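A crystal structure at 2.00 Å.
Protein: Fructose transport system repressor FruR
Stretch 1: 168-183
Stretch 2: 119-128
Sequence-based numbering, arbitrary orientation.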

ATOM      1  N   ARG B 168      15.027   8.178 -12.907  1.00 24.96           N
ATOM      2  CA  ARG B 168      15.559   9.262 -13.730  1.00 28.74           C
ATOM      3  C   ARG B 168      16.675  10.023 -13.022  1.00 33.82           C
ATOM      4  O   ARG B 168      17.700  10.338 -13.626  1.00 33.01           O
ATOM      5  CB  ARG B 168      14.447  10.236 -14.125  1.00 33.64           C
ATOM      6  CG  ARG B 168      14.934  11.459 -14.893  1.00 44.34           C
ATOM      7  CD  ARG B 168      13.785  12.407 -15.208  1.00 51.03           C
ATOM      8  NE  ARG B 168      12.614  11.679 -15.686  1.00 60.07           N
ATOM      9  CZ  ARG B 168      11.479  11.554 -15.004  1.00 65.24           C
ATOM     10  NH1 ARG B 168      11.353  12.131 -13.817  1.00 63.50           N
ATOM     11  NH2 ARG B 168      10.467  10.861 -15.514  1.00 66.99           N
ATOM     12  N   LEU B 169      16.467  10.326 -11.743  1.00 27.76           N
ATOM     13  CA  LEU B 169      17.453  11.073 -10.963  1.00 24.45           C
ATOM     14  C   LEU B 169      18.738  10.281 -10.725  1.00 28.06           C
ATOM     15  O   LEU B 169      19.834  10.840 -10.753  1.00 31.41           O
ATOM     16  CB  LEU B 169      16.856  11.524  -9.629  1.00 22.00           C
ATOM     17  CG  LEU B 169      15.684  12.502  -9.732  1.00 24.88           C
ATOM     18  CD1 LEU B 169      15.155  12.850  -8.350  1.00 30.40           C
ATOM     19  CD2 LEU B 169      16.087  13.757 -10.494  1.00 32.05           C
HETATM   20  N   MSE B 170      18.605   8.980 -10.487  1.00 27.81           N
HETATM   21  CA  MSE B 170      19.777   8.132 -10.305  1.00 28.53           C
HETATM   22  C   MSE B 170      20.621   8.121 -11.574  1.00 30.72           C
HETATM   23  O   MSE B 170      21.846   8.187 -11.509  1.00 30.28           O
HETATM   24  CB  MSE B 170      19.377   6.704  -9.927  1.00 26.35           C
HETATM   25  CG  MSE B 170      20.558   5.830  -9.514  1.00 29.59           C
HETATM   26 SE   MSE B 170      21.502   6.578  -7.977  0.61 32.00          SE
HETATM   27  CE  MSE B 170      22.894   5.234  -7.774  1.00 44.14           C
ATOM     28  N   GLN B 171      19.959   8.031 -12.725  1.00 37.29           N
ATOM     29  CA  GLN B 171      20.652   8.066 -14.013  1.00 41.83           C
ATOM     30  C   GLN B 171      21.403   9.377 -14.177  1.00 42.75           C
ATOM     31  O   GLN B 171      22.592   9.391 -14.494  1.00 44.16           O
ATOM     32  CB  GLN B 171      19.663   7.906 -15.168  1.00 47.63           C
ATOM     33  CG  GLN B 171      19.432   6.479 -15.607  1.00 53.72           C
ATOM     34  CD  GLN B 171      20.672   5.840 -16.203  1.00 55.69           C
ATOM     35  OE1 GLN B 171      21.634   6.520 -16.563  1.00 54.23           O
ATOM     36  NE2 GLN B 171      20.650   4.519 -16.310  1.00 57.17           N
ATOM     37  N   GLN B 172      20.692  10.478 -13.960  1.00 44.95           N
ATOM     38  CA  GLN B 172      21.263  11.812 -14.091  1.00 45.27           C
ATOM     39  C   GLN B 172      22.466  11.960 -13.165  1.00 41.31           C
ATOM     40  O   GLN B 172      23.471  12.563 -13.531  1.00 44.68           O
ATOM     41  CB  GLN B 172      20.197  12.863 -13.771  1.00 51.04           C
ATOM     42  CG  GLN B 172      20.650  14.309 -13.874  1.00 64.92           C
ATOM     43  CD  GLN B 172      19.525  15.286 -13.569  1.00 72.76           C
ATOM     44  OE1 GLN B 172      19.763  16.404 -13.108  1.00 73.75           O
ATOM     45  NE2 GLN B 172      18.289  14.863 -13.820  1.00 74.61           N
ATOM     46  N   LEU B 173      22.355  11.395 -11.969  1.00 38.26           N
ATOM     47  CA  LEU B 173      23.441  11.419 -10.995  1.00 36.22           C
ATOM     48  C   LEU B 173      24.653  10.642 -11.496  1.00 39.98           C
ATOM     49  O   LEU B 173      25.777  11.149 -11.498  1.00 41.77           O
ATOM     50  CB  LEU B 173      22.968  10.829  -9.665  1.00 32.62           C
ATOM     51  CG  LEU B 173      24.023  10.730  -8.563  1.00 36.75           C
ATOM     52  CD1 LEU B 173      24.604  12.105  -8.264  1.00 40.30           C
ATOM     53  CD2 LEU B 173      23.438  10.106  -7.304  1.00 39.19           C
ATOM     54  N   ILE B 174      24.419   9.403 -11.914  1.00 35.30           N
ATOM     55  CA  ILE B 174      25.487   8.557 -12.435  1.00 34.12           C
ATOM     56  C   ILE B 174      26.149   9.202 -13.644  1.00 40.33           C
ATOM     57  O   ILE B 174      27.376   9.226 -13.752  1.00 43.69           O
ATOM     58  CB  ILE B 174      24.947   7.164 -12.821  1.00 31.55           C
ATOM     59  CG1 ILE B 174      24.586   6.376 -11.563  1.00 33.48           C
ATOM     60  CG2 ILE B 174      25.968   6.395 -13.664  1.00 37.60           C
ATOM     61  CD1 ILE B 174      23.783   5.118 -11.837  1.00 35.14           C
ATOM     62  N   ASP B 175      25.334   9.729 -14.551  1.00 45.42           N
ATOM     63  CA  ASP B 175      25.850  10.399 -15.739  1.00 51.46           C
ATOM     64  C   ASP B 175      26.685  11.623 -15.368  1.00 52.67           C
ATOM     65  O   ASP B 175      27.615  11.982 -16.090  1.00 55.60           O
ATOM     66  CB  ASP B 175      24.707  10.793 -16.684  1.00 54.92           C
ATOM     67  CG  ASP B 175      24.021   9.588 -17.312  1.00 64.98           C
ATOM     68  OD1 ASP B 175      24.433   8.444 -17.026  1.00 71.22           O
ATOM     69  OD2 ASP B 175      23.065   9.785 -18.095  1.00 66.89           O
ATOM     70  N   ASP B 176      26.362  12.253 -14.241  1.00 47.41           N
ATOM     71  CA  ASP B 176      27.051  13.474 -13.815  1.00 52.20           C
ATOM     72  C   ASP B 176      28.336  13.229 -13.018  1.00 46.32           C
ATOM     73  O   ASP B 176      29.246  14.058 -13.038  1.00 42.77           O
ATOM     74  CB  ASP B 176      26.099  14.389 -13.034  1.00 56.68           C
ATOM     75  CG  ASP B 176      25.050  15.037 -13.923  1.00 62.75           C
ATOM     76  OD1 ASP B 176      25.113  14.850 -15.154  1.00 66.55           O
ATOM     77  OD2 ASP B 176      24.161  15.735 -13.391  1.00 63.92           O
ATOM     78  N   LEU B 177      28.401  12.101 -12.314  1.00 41.30           N
ATOM     79  CA  LEU B 177      29.600  11.731 -11.563  1.00 35.76           C
ATOM     80  C   LEU B 177      30.541  10.869 -12.396  1.00 43.91           C
ATOM     81  O   LEU B 177      31.735  10.771 -12.103  1.00 53.84           O
ATOM     82  CB  LEU B 177      29.240  10.982 -10.277  1.00 37.69           C
ATOM     83  CG  LEU B 177      28.697  11.793  -9.104  1.00 39.51           C
ATOM     84  CD1 LEU B 177      28.312  10.859  -7.968  1.00 44.74           C
ATOM     85  CD2 LEU B 177      29.729  12.810  -8.644  1.00 48.23           C
ATOM     86  N   GLY B 178      30.002  10.252 -13.443  1.00 39.31           N
ATOM     87  CA  GLY B 178      30.763   9.302 -14.231  1.00 44.19           C
ATOM     88  C   GLY B 178      30.787   7.943 -13.559  1.00 47.79           C
ATOM     89  O   GLY B 178      31.599   7.084 -13.903  1.00 49.89           O
ATOM     90  N   GLY B 179      29.896   7.754 -12.590  1.00 42.71           N
ATOM     91  CA  GLY B 179      29.798   6.500 -11.865  1.00 43.53           C
ATOM     92  C   GLY B 179      28.903   6.629 -10.648  1.00 39.65           C
ATOM     93  O   GLY B 179      28.284   7.673 -10.433  1.00 40.65           O
ATOM     94  N   LEU B 180      28.824   5.569  -9.850  1.00 33.94           N
ATOM     95  CA  LEU B 180      28.044   5.611  -8.618  1.00 32.93           C
ATOM     96  C   LEU B 180      28.724   6.515  -7.594  1.00 32.94           C
ATOM     97  O   LEU B 180      29.952   6.621  -7.571  1.00 39.44           O
ATOM     98  CB  LEU B 180      27.888   4.212  -8.022  1.00 38.08           C
ATOM     99  CG  LEU B 180      27.249   3.115  -8.868  1.00 44.53           C
ATOM    100  CD1 LEU B 180      27.297   1.793  -8.118  1.00 46.44           C
ATOM    101  CD2 LEU B 180      25.820   3.477  -9.222  1.00 45.48           C
ATOM    102  N   PRO B 181      27.924   7.170  -6.741  1.00 34.95           N
ATOM    103  CA  PRO B 181      28.492   7.888  -5.599  1.00 36.10           C
ATOM    104  C   PRO B 181      28.876   6.869  -4.534  1.00 42.27           C
ATOM    105  O   PRO B 181      28.350   5.755  -4.561  1.00 41.65           O
ATOM    106  CB  PRO B 181      27.317   8.733  -5.110  1.00 29.37           C
ATOM    107  CG  PRO B 181      26.108   7.904  -5.444  1.00 31.84           C
ATOM    108  CD  PRO B 181      26.447   7.200  -6.742  1.00 26.38           C
ATOM    109  N   ASP B 182      29.775   7.224  -3.622  1.00 38.58           N
ATOM    110  CA  ASP B 182      30.143   6.304  -2.556  1.00 37.47           C
ATOM    111  C   ASP B 182      28.980   6.086  -1.593  1.00 34.75           C
ATOM    112  O   ASP B 182      28.867   5.029  -0.974  1.00 39.54           O
ATOM    113  CB  ASP B 182      31.366   6.812  -1.798  1.00 41.16           C
ATOM    114  CG  ASP B 182      32.653   6.622  -2.576  1.00 51.06           C
ATOM    115  OD1 ASP B 182      32.610   6.021  -3.673  1.00 48.20           O
ATOM    116  OD2 ASP B 182      33.710   7.069  -2.086  1.00 53.67           O
ATOM    117  N   ALA B 183      28.113   7.087  -1.479  1.00 31.16           N
ATOM    118  CA  ALA B 183      26.999   7.031  -0.539  1.00 31.77           C
ATOM    119  C   ALA B 183      25.787   7.778  -1.080  1.00 30.71           C
ATOM    120  O   ALA B 183      25.924   8.761  -1.811  1.00 29.67           O
ATOM    121  CB  ALA B 183      27.412   7.602   0.816  1.00 29.11           C
TER
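Stretch 2 (119-128) APRSIALIGA

Stretch 2 enters as a loop at Ala-119, whose positive phi (55°) marks the end of a preceding helix, and becomes an extended strand from Ser-122 to Ala-128. It meets stretch 1 in two ways: it packs against the helix 168-177, and it pairs with the backbone where stretch 1 emerges from its turn. Helix and strand run nearly antiparallel, with 150° between their N-to-C directions and axes 9.4 Å apart at closest approach. The chain leaves the helix at Gly-178 (phi 81°), and after the loop Ala-183 pairs in parallel with Ile-123, their CA atoms 4.6 Å apart. Together the stretches bury 558 Å², both sides summed.

The polar contacts gather at this parallel end. Ala-183 reaches the strand through both its backbone groups, straddling Ile-123 in the usual parallel pattern. Ala-183 O accepts from Ala-124 N at 3.0 Å, with an angle of 146° at the hydrogen; Ala-183 N donates to Ser-122 O at 3.1 Å, but the 129° angle makes that bond weak. The same Ala-183 O also receives a CA-H...O contact from Ile-123 CA, at 3.3 Å and 150°.

One residue earlier, Asp-182 uses backbone and side chain together. Its carboxylate accepts from the main chain: Arg-121 N to Asp-182 OD2 measures 2.6 Å at 161°, the shortest of the four cross-stretch hydrogen bonds. Asp-182 N in turn donates to the hydroxyl Ser-122 OG, at 2.9 Å and 156°. The p rotamer of Ser-122 (chi1 60°) places that oxygen beside the turn, 3.2 Å from Pro-181 CA. Thus the amides of Arg-121, Ala-124, Asp-182 and Ala-183 all find acceptors across the contact, the last only weakly. The guanidinium of Arg-121 takes no part: its end leads away, and NH1 is bonded elsewhere in the structure.

Helix amides from Gln-172 to Leu-177 are satisfied internally, Asp-176 N only through weak bonds, and the helix meets the strand through side chains. Leu-173 CD2 lies 3.6 Å from Ala-124 CB. Ile-126 packs against the helix, with Leu-169 CD1 4.0 Å from its CG2 and the selenomethionine Met-170 SE 3.9 Å from its CD1. Leu-125, between Ala-124 and Ile-126, which point toward stretch 1, points away, as strand alternation requires. Leu-169 CD1 also comes within 3.3 Å of Gly-127 O. At the other end, Ala-183 CB rests 3.9 Å from Ile-123 CG1, both side chains on the same sheet face, and 4.0 Å from Pro-120 CB.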

ATOM      1  N   ALA B 119      33.689   7.029   5.417  1.00 65.50           N
ATOM      2  CA  ALA B 119      34.532   8.007   4.734  1.00 62.60           C
ATOM      3  C   ALA B 119      34.319   7.967   3.223  1.00 59.02           C
ATOM      4  O   ALA B 119      35.255   7.710   2.467  1.00 55.36           O
ATOM      5  CB  ALA B 119      36.002   7.777   5.075  1.00 64.94           C
ATOM      6  N   PRO B 120      33.078   8.215   2.775  1.00 62.56           N
ATOM      7  CA  PRO B 120      32.784   8.222   1.339  1.00 58.99           C
ATOM      8  C   PRO B 120      33.459   9.393   0.634  1.00 56.29           C
ATOM      9  O   PRO B 120      33.626  10.461   1.225  1.00 56.77           O
ATOM     10  CB  PRO B 120      31.260   8.377   1.295  1.00 56.03           C
ATOM     11  CG  PRO B 120      30.911   9.035   2.579  1.00 56.12           C
ATOM     12  CD  PRO B 120      31.883   8.507   3.586  1.00 59.64           C
ATOM     13  N   ARG B 121      33.849   9.183  -0.617  1.00 54.33           N
ATOM     14  CA  ARG B 121      34.497  10.221  -1.408  1.00 57.67           C
ATOM     15  C   ARG B 121      33.443  11.137  -2.022  1.00 46.51           C
ATOM     16  O   ARG B 121      33.712  12.296  -2.342  1.00 46.57           O
ATOM     17  CB  ARG B 121      35.363   9.584  -2.495  1.00 68.31           C
ATOM     18  CG  ARG B 121      36.594  10.387  -2.877  1.00 79.95           C
ATOM     19  CD  ARG B 121      36.288  11.431  -3.935  1.00 87.28           C
ATOM     20  NE  ARG B 121      36.234  12.782  -3.386  1.00 91.31           N
ATOM     21  CZ  ARG B 121      36.392  13.881  -4.115  1.00 96.21           C
ATOM     22  NH1 ARG B 121      36.621  13.781  -5.417  1.00100.35           N
ATOM     23  NH2 ARG B 121      36.330  15.078  -3.545  1.00 94.25           N
ATOM     24  N   SER B 122      32.236  10.605  -2.169  1.00 42.30           N
ATOM     25  CA  SER B 122      31.124  11.347  -2.740  1.00 41.09           C
ATOM     26  C   SER B 122      29.827  10.898  -2.090  1.00 34.99           C
ATOM     27  O   SER B 122      29.648   9.720  -1.783  1.00 37.03           O
ATOM     28  CB  SER B 122      31.049  11.122  -4.251  1.00 44.62           C
ATOM     29  OG  SER B 122      30.860   9.749  -4.554  1.00 44.36           O
ATOM     30  N   ILE B 123      28.923  11.844  -1.876  1.00 38.43           N
ATOM     31  CA  ILE B 123      27.627  11.533  -1.291  1.00 36.85           C
ATOM     32  C   ILE B 123      26.544  12.341  -1.989  1.00 39.11           C
ATOM     33  O   ILE B 123      26.764  13.491  -2.369  1.00 38.47           O
ATOM     34  CB  ILE B 123      27.601  11.821   0.227  1.00 36.86           C
ATOM     35  CG1 ILE B 123      26.287  11.341   0.841  1.00 37.68           C
ATOM     36  CG2 ILE B 123      27.825  13.304   0.505  1.00 40.88           C
ATOM     37  CD1 ILE B 123      26.295  11.306   2.355  1.00 38.29           C
ATOM     38  N   ALA B 124      25.376  11.736  -2.165  1.00 32.60           N
ATOM     39  CA  ALA B 124      24.299  12.408  -2.868  1.00 34.76           C
ATOM     40  C   ALA B 124      22.981  12.292  -2.123  1.00 31.19           C
ATOM     41  O   ALA B 124      22.769  11.367  -1.337  1.00 27.73           O
ATOM     42  CB  ALA B 124      24.159  11.859  -4.277  1.00 38.17           C
ATOM     43  N   LEU B 125      22.107  13.257  -2.376  1.00 28.68           N
ATOM     44  CA  LEU B 125      20.747  13.224  -1.878  1.00 27.87           C
ATOM     45  C   LEU B 125      19.804  13.162  -3.071  1.00 28.09           C
ATOM     46  O   LEU B 125      19.909  13.964  -4.001  1.00 28.32           O
ATOM     47  CB  LEU B 125      20.446  14.474  -1.057  1.00 29.96           C
ATOM     48  CG  LEU B 125      18.981  14.626  -0.661  1.00 30.76           C
ATOM     49  CD1 LEU B 125      18.675  13.806   0.584  1.00 29.02           C
ATOM     50  CD2 LEU B 125      18.649  16.096  -0.439  1.00 35.90           C
ATOM     51  N   ILE B 126      18.896  12.198  -3.052  1.00 22.49           N
ATOM     52  CA  ILE B 126      17.866  12.116  -4.069  1.00 22.66           C
ATOM     53  C   ILE B 126      16.513  12.333  -3.403  1.00 24.30           C
ATOM     54  O   ILE B 126      16.124  11.590  -2.505  1.00 22.63           O
ATOM     55  CB  ILE B 126      17.900  10.767  -4.797  1.00 22.01           C
ATOM     56  CG1 ILE B 126      19.036  10.750  -5.826  1.00 23.78           C
ATOM     57  CG2 ILE B 126      16.563  10.486  -5.484  1.00 23.89           C
ATOM     58  CD1 ILE B 126      19.183   9.425  -6.568  1.00 30.80           C
ATOM     59  N   GLY B 127      15.806  13.361  -3.855  1.00 23.78           N
ATOM     60  CA  GLY B 127      14.531  13.727  -3.276  1.00 26.41           C
ATOM     61  C   GLY B 127      13.581  14.210  -4.351  1.00 24.95           C
ATOM     62  O   GLY B 127      13.859  14.067  -5.534  1.00 24.59           O
ATOM     63  N   ALA B 128      12.461  14.788  -3.937  1.00 20.96           N
ATOM     64  CA  ALA B 128      11.433  15.231  -4.869  1.00 22.68           C
ATOM     65  C   ALA B 128      10.545  16.261  -4.195  1.00 22.75           C
ATOM     66  O   ALA B 128      10.507  16.343  -2.968  1.00 28.08           O
ATOM     67  CB  ALA B 128      10.600  14.047  -5.355  1.00 23.40           C
TER